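Local atomic coordinates of soluble lytic murein transglycosylase (Escherichia coli, PDB entry 1QSA), a protein that cleaves the beta-1,4-glycosidic bonds between N-acetylmuramic acid and N-acetylglucosamine in peptidoglycan, leaving a 1,6-anhydro bond in the N-acetylmuramic acid residue. Residues A452-F457 with A480-K484; E231-I237 with E270-W274. All coordinates share one frame. Residues are numbered along the deposited sequence.

Interaction 1: residues A452-F457 with A480-K484; sequences AYNDLF and AWNPK
A buried, largely apolar cluster around the indole of Trp-481 joins the start of helix 454-461 to the loop that follows helix 468-479, in the lysozyme-like transglycosylase domain. Segment 452-457 enters its helix through Tyr-453, the N-cap residue (phi/psi 51/40), and the first turn is closed by the backbone hydrogen bond from Phe-457 N to Tyr-453 O, 3.0 Å. Across from it, Ala-480 and Trp-481 both have positive phi, and an Asx turn follows, with Lys-484 N hydrogen-bonded to Asn-482 OD1 at 2.9 Å. The CA atoms of Ala-452 and Trp-481 lie 7.2 Å apart. Trp-481 (chi1 m, chi2 121°) turns one face to Ala-452, whose CB sits 3.5 Å from the centroid of the six-membered ring, a CH-pi contact 15° off the normal. Phe-457 CE2 reaches the indole edge, 3.5 Å from Trp-481 CZ3, with the ring planes at 76°. The ring edge of Tyr-453 (chi1 m) brings CD2 to 3.9 Å from Trp-481 CE3, and farther out Tyr-453 OH lies 3.4 Å from Pro-483 CG. Trp-481 NE1 hydrogen-bonds Tyr-598 OH. The predicted catalytic Glu-478 is close by, its side chain about 9 Å from that of Trp-481. Around the cluster, Ala-475 of helix 468-479 touches Trp-481 and Phe-457, Ile-527 of helix 523-540 meets Phe-457, and Trp-429 of helix 429-438 meets Ala-452.

Interaction 2: residues E231-I237 with E270-W274; sequences ENARLMI and EQAKW
One arginine side chain, Arg-234, bridges the gap between two widely spaced helices by engaging an acid on its own helix and an acid and an indole on the other, with a water bridging Arg-234 to the second acid. Segments 231-237 and 270-274 are both helical, their axes 12.3 Å apart at closest approach and crossing at +55°; the nearest CA atoms, those of Glu-231 and Gln-271, are 8.1 Å apart. Within the first helix, Glu-231 (chi1 t, chi2 p) clamps the guanidinium in a two-pronged salt bridge, Arg-234 NE to Glu-231 OE1 at 2.9 Å and Arg-234 NH2 to Glu-231 OE2 at 2.9 Å. Glu-231 OE1 also accepts from Gln-271 NE2 at 2.9 Å, the direct hydrogen bond between the segments. Glu-270 completes the salt-bridge network through a long, purely electrostatic pairing, Arg-234 NH2 to Glu-270 OE1 at 3.9 Å. Helices packed side by side in this way build the alpha-superhelix of this enzyme; the two here are next but one in sequence, with helix 248-260 between them, and its Val-258 touches both Arg-234 and Trp-274. Arg-234 (chi1 t, chi2 t, chi3 p) lies over one indole face of Trp-274 (chi1 t, chi2 92°): Arg-234 CG makes a CH-pi contact 3.6 Å from the centroid of the six-membered ring, while Arg-234 CZ stands 4.8 Å from that of the five-membered ring as a cation-pi partner. At the indole edge, Ile-237 CD1 packs 3.8 Å from Trp-274 CZ2. The water accepts from Arg-234 NH1 at 2.9 Å and donates to Glu-270 OE2 at 3.3 Å.

The two interactions lie on opposite sides of the chain's centre, their own centres 50 Å apart and their nearest atoms about 40 Å apart, with no touch and no helix in common. They come in series: interaction 2 is complete by residue 274, well before interaction 1 opens at 452. Interaction 2 joins two helices that are next but one along the chain, in the all-helical superhelix, at the surface and away from the annotated site. Interaction 1 belongs to the transglycosylase domain in the C-terminal part of the chain and is buried close to the predicted catalytic Glu-478. The pair thus samples two parts of the molecule, the curved helical scaffold and the compact lysozyme-like domain.

Interaction 1: residues A452-F457 with A480-K484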
loop_
_atom_site.group_PDB
_atom_site.type_symbol
_atom_site.label_atom_id
_atom_site.label_comp_id
_atom_site.label_asym_id
_atom_site.label_seq_id
_atom_site.Cartn_x
_atom_site.Cartn_y
_atom_site.Cartn_z
ATOM N N ALA A 452 -11.620 -9.299 17.360
ATOM C CA ALA A 452 -12.382 -8.064 17.199
ATOM C C ALA A 452 -13.824 -8.244 16.718
ATOM O O ALA A 452 -14.097 -9.068 15.834
ATOM C CB ALA A 452 -11.635 -7.151 16.261
ATOM N N TYR A 453 -14.748 -7.505 17.338
ATOM C CA TYR A 453 -16.168 -7.530 16.997
ATOM C C TYR A 453 -16.673 -8.974 16.978
ATOM O O TYR A 453 -17.484 -9.348 16.138
ATOM C CB TYR A 453 -16.377 -6.862 15.616
ATOM C CG TYR A 453 -15.799 -5.468 15.538
ATOM C CD1 TYR A 453 -16.520 -4.375 16.031
ATOM C CD2 TYR A 453 -14.525 -5.244 15.008
ATOM C CE1 TYR A 453 -15.986 -3.090 16.003
ATOM C CE2 TYR A 453 -13.978 -3.963 14.975
ATOM C CZ TYR A 453 -14.724 -2.891 15.480
ATOM O OH TYR A 453 -14.206 -1.621 15.467
ATOM N N ASN A 454 -16.208 -9.769 17.945
ATOM C CA ASN A 454 -16.553 -11.184 18.003
ATOM C C ASN A 454 -18.047 -11.488 17.916
ATOM O O ASN A 454 -18.473 -12.312 17.092
ATOM C CB ASN A 454 -15.922 -11.830 19.246
ATOM C CG ASN A 454 -16.051 -13.336 19.243
ATOM O OD1 ASN A 454 -15.425 -14.020 18.436
ATOM N ND2 ASN A 454 -16.886 -13.862 20.130
ATOM N N ASP A 455 -18.841 -10.828 18.756
ATOM C CA ASP A 455 -20.293 -11.031 18.762
ATOM C C ASP A 455 -20.940 -10.701 17.419
ATOM O O ASP A 455 -21.800 -11.445 16.953
ATOM C CB ASP A 455 -20.959 -10.201 19.863
ATOM C CG ASP A 455 -20.575 -10.663 21.261
ATOM O OD1 ASP A 455 -20.209 -11.848 21.424
ATOM O OD2 ASP A 455 -20.636 -9.830 22.196
ATOM N N LEU A 456 -20.505 -9.618 16.779
ATOM C CA LEU A 456 -21.070 -9.252 15.487
ATOM C C LEU A 456 -20.722 -10.281 14.415
ATOM O O LEU A 456 -21.583 -10.659 13.626
ATOM C CB LEU A 456 -20.617 -7.858 15.048
ATOM C CG LEU A 456 -21.272 -6.686 15.793
ATOM C CD1 LEU A 456 -20.560 -5.381 15.456
ATOM C CD2 LEU A 456 -22.751 -6.616 15.417
ATOM N N PHE A 457 -19.464 -10.712 14.363
ATOM C CA PHE A 457 -19.083 -11.717 13.367
ATOM C C PHE A 457 -19.818 -13.033 13.589
ATOM O O PHE A 457 -20.244 -13.667 12.630
ATOM C CB PHE A 457 -17.564 -11.934 13.312
ATOM C CG PHE A 457 -16.834 -10.875 12.524
ATOM C CD1 PHE A 457 -16.888 -10.870 11.123
ATOM C CD2 PHE A 457 -16.116 -9.881 13.172
ATOM C CE1 PHE A 457 -16.227 -9.871 10.375
ATOM C CE2 PHE A 457 -15.458 -8.889 12.448
ATOM C CZ PHE A 457 -15.513 -8.884 11.044
ATOM N N ALA A 480 -7.077 -4.063 9.053
ATOM C CA ALA A 480 -6.237 -4.140 10.251
ATOM C C ALA A 480 -7.074 -3.659 11.453
ATOM O O ALA A 480 -6.575 -3.061 12.416
ATOM C CB ALA A 480 -4.933 -3.337 10.098
ATOM N N TRP A 481 -8.366 -3.965 11.371
ATOM C CA TRP A 481 -9.365 -3.644 12.382
ATOM C C TRP A 481 -9.760 -2.184 12.599
ATOM O O TRP A 481 -10.406 -1.875 13.596
ATOM C CB TRP A 481 -9.039 -4.326 13.716
ATOM C CG TRP A 481 -9.073 -5.837 13.623
ATOM C CD1 TRP A 481 -8.047 -6.709 13.889
ATOM C CD2 TRP A 481 -10.184 -6.636 13.204
ATOM N NE1 TRP A 481 -8.457 -8.000 13.652
ATOM C CE2 TRP A 481 -9.762 -7.987 13.231
ATOM C CE3 TRP A 481 -11.498 -6.337 12.807
ATOM C CZ2 TRP A 481 -10.607 -9.042 12.872
ATOM C CZ3 TRP A 481 -12.344 -7.386 12.449
ATOM C CH2 TRP A 481 -11.889 -8.728 12.484
ATOM N N ASN A 482 -9.389 -1.283 11.687
ATOM C CA ASN A 482 -9.823 0.114 11.838
ATOM C C ASN A 482 -11.149 0.231 11.063
ATOM O O ASN A 482 -11.155 0.160 9.835
ATOM C CB ASN A 482 -8.766 1.060 11.265
ATOM C CG ASN A 482 -9.206 2.510 11.275
ATOM O OD1 ASN A 482 -10.331 2.829 11.650
ATOM N ND2 ASN A 482 -8.306 3.395 10.872
ATOM N N PRO A 483 -12.286 0.416 11.771
ATOM C CA PRO A 483 -13.594 0.524 11.107
ATOM C C PRO A 483 -13.836 1.801 10.308
ATOM O O PRO A 483 -14.803 1.878 9.551
ATOM C CB PRO A 483 -14.586 0.428 12.278
ATOM C CG PRO A 483 -13.844 1.070 13.407
ATOM C CD PRO A 483 -12.409 0.576 13.235
ATOM N N LYS A 484 -12.963 2.791 10.483
ATOM C CA LYS A 484 -13.118 4.084 9.823
ATOM C C LYS A 484 -12.190 4.320 8.636
ATOM O O LYS A 484 -12.250 5.381 8.003
ATOM C CB LYS A 484 -12.913 5.200 10.865
ATOM C CG LYS A 484 -13.719 5.000 12.153
ATOM C CD LYS A 484 -15.213 4.976 11.885
ATOM C CE LYS A 484 -16.017 4.673 13.151
ATOM N NZ LYS A 484 -17.483 4.662 12.847
#

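Interaction 2: residues E231-I237 with E270-W274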
loop_
_atom_site.group_PDB
_atom_site.type_symbol
_atom_site.label_atom_id
_atom_site.label_comp_id
_atom_site.label_asym_id
_atom_site.label_seq_id
_atom_site.Cartn_x
_atom_site.Cartn_y
_atom_site.Cartn_z
ATOM N N GLU A 231 3.569 -8.691 -29.855
ATOM C CA GLU A 231 4.182 -9.140 -31.105
ATOM C C GLU A 231 4.831 -7.985 -31.869
ATOM O O GLU A 231 5.938 -8.127 -32.398
ATOM C CB GLU A 231 3.159 -9.867 -31.988
ATOM C CG GLU A 231 3.739 -10.466 -33.287
ATOM C CD GLU A 231 4.769 -11.569 -33.063
ATOM O OE1 GLU A 231 5.064 -11.925 -31.904
ATOM O OE2 GLU A 231 5.298 -12.099 -34.063
ATOM N N ASN A 232 4.147 -6.845 -31.912
ATOM C CA ASN A 232 4.673 -5.658 -32.583
ATOM C C ASN A 232 6.012 -5.299 -31.928
ATOM O O ASN A 232 7.001 -5.024 -32.608
ATOM C CB ASN A 232 3.681 -4.498 -32.452
ATOM C CG ASN A 232 4.138 -3.251 -33.182
ATOM O OD1 ASN A 232 4.014 -2.143 -32.668
ATOM N ND2 ASN A 232 4.669 -3.424 -34.386
ATOM N N ALA A 233 6.060 -5.369 -30.601
ATOM C CA ALA A 233 7.285 -5.059 -29.870
ATOM C C ALA A 233 8.380 -6.106 -30.112
ATOM O O ALA A 233 9.550 -5.767 -30.301
ATOM C CB ALA A 233 6.984 -4.946 -28.373
ATOM N N ARG A 234 8.003 -7.382 -30.112
ATOM C CA ARG A 234 8.983 -8.452 -30.324
ATOM C C ARG A 234 9.682 -8.293 -31.671
ATOM O O ARG A 234 10.903 -8.384 -31.760
ATOM C CB ARG A 234 8.291 -9.822 -30.254
ATOM C CG ARG A 234 9.241 -11.012 -30.279
ATOM C CD ARG A 234 8.480 -12.335 -30.248
ATOM N NE ARG A 234 7.845 -12.609 -31.532
ATOM C CZ ARG A 234 8.432 -13.271 -32.522
ATOM N NH1 ARG A 234 9.659 -13.750 -32.368
ATOM N NH2 ARG A 234 7.788 -13.468 -33.664
ATOM N N LEU A 235 8.896 -7.990 -32.702
ATOM C CA LEU A 235 9.407 -7.828 -34.064
ATOM C C LEU A 235 10.240 -6.569 -34.281
ATOM O O LEU A 235 11.050 -6.501 -35.210
ATOM C CB LEU A 235 8.247 -7.852 -35.055
ATOM C CG LEU A 235 7.521 -9.191 -35.178
ATOM C CD1 LEU A 235 6.330 -9.031 -36.100
ATOM C CD2 LEU A 235 8.472 -10.266 -35.686
ATOM N N MET A 236 10.054 -5.581 -33.409
ATOM C CA MET A 236 10.772 -4.313 -33.500
ATOM C C MET A 236 12.186 -4.308 -32.911
ATOM O O MET A 236 12.989 -3.426 -33.235
ATOM C CB MET A 236 9.956 -3.224 -32.800
ATOM C CG MET A 236 10.525 -1.828 -32.939
ATOM S SD MET A 236 9.711 -0.657 -31.835
ATOM C CE MET A 236 8.016 -0.802 -32.360
ATOM N N ILE A 237 12.503 -5.281 -32.060
ATOM C CA ILE A 237 13.803 -5.296 -31.412
ATOM C C ILE A 237 15.020 -5.126 -32.329
ATOM O O ILE A 237 15.891 -4.300 -32.047
ATOM C CB ILE A 237 13.967 -6.502 -30.452
ATOM C CG1 ILE A 237 12.972 -6.379 -29.294
ATOM C CG2 ILE A 237 15.392 -6.563 -29.908
ATOM C CD1 ILE A 237 13.044 -7.520 -28.277
ATOM N N GLU A 270 5.797 -20.219 -31.678
ATOM C CA GLU A 270 6.941 -19.403 -32.077
ATOM C C GLU A 270 7.242 -18.377 -30.971
ATOM O O GLU A 270 8.399 -18.186 -30.588
ATOM C CB GLU A 270 6.640 -18.687 -33.401
ATOM C CG GLU A 270 7.704 -17.683 -33.836
ATOM C CD GLU A 270 7.393 -17.007 -35.173
ATOM O OE1 GLU A 270 6.227 -16.602 -35.399
ATOM O OE2 GLU A 270 8.327 -16.870 -35.996
ATOM N N GLN A 271 6.192 -17.747 -30.449
ATOM C CA GLN A 271 6.339 -16.754 -29.385
ATOM C C GLN A 271 6.837 -17.381 -28.083
ATOM O O GLN A 271 7.697 -16.808 -27.411
ATOM C CB GLN A 271 5.021 -16.025 -29.134
ATOM C CG GLN A 271 4.578 -15.083 -30.240
ATOM C CD GLN A 271 3.221 -14.453 -29.950
ATOM O OE1 GLN A 271 2.293 -15.122 -29.486
ATOM N NE2 GLN A 271 3.107 -13.155 -30.199
ATOM N N ALA A 272 6.307 -18.553 -27.729
ATOM C CA ALA A 272 6.732 -19.244 -26.509
ATOM C C ALA A 272 8.208 -19.644 -26.568
ATOM O O ALA A 272 8.924 -19.567 -25.566
ATOM C CB ALA A 272 5.857 -20.468 -26.245
ATOM N N LYS A 273 8.664 -20.082 -27.741
ATOM C CA LYS A 273 10.059 -20.470 -27.929
ATOM C C LYS A 273 10.964 -19.237 -27.809
ATOM O O LYS A 273 12.015 -19.275 -27.157
ATOM C CB LYS A 273 10.238 -21.134 -29.300
ATOM C CG LYS A 273 11.658 -21.536 -29.632
ATOM C CD LYS A 273 11.695 -22.248 -30.980
ATOM C CE LYS A 273 13.108 -22.612 -31.384
ATOM N NZ LYS A 273 13.125 -23.307 -32.708
ATOM N N TRP A 274 10.542 -18.143 -28.436
ATOM C CA TRP A 274 11.302 -16.899 -28.391
ATOM C C TRP A 274 11.360 -16.403 -26.946
ATOM O O TRP A 274 12.414 -16.011 -26.461
ATOM C CB TRP A 274 10.629 -15.844 -29.275
ATOM C CG TRP A 274 11.430 -14.585 -29.413
ATOM C CD1 TRP A 274 12.338 -14.297 -30.389
ATOM C CD2 TRP A 274 11.422 -13.459 -28.520
ATOM N NE1 TRP A 274 12.910 -13.067 -30.156
ATOM C CE2 TRP A 274 12.367 -12.529 -29.019
ATOM C CE3 TRP A 274 10.719 -13.145 -27.348
ATOM C CZ2 TRP A 274 12.628 -11.304 -28.382
ATOM C CZ3 TRP A 274 10.980 -11.923 -26.710
ATOM C CH2 TRP A 274 11.927 -11.022 -27.233
HETATM O O HOH W 1 10.664 -15.984 -33.854
#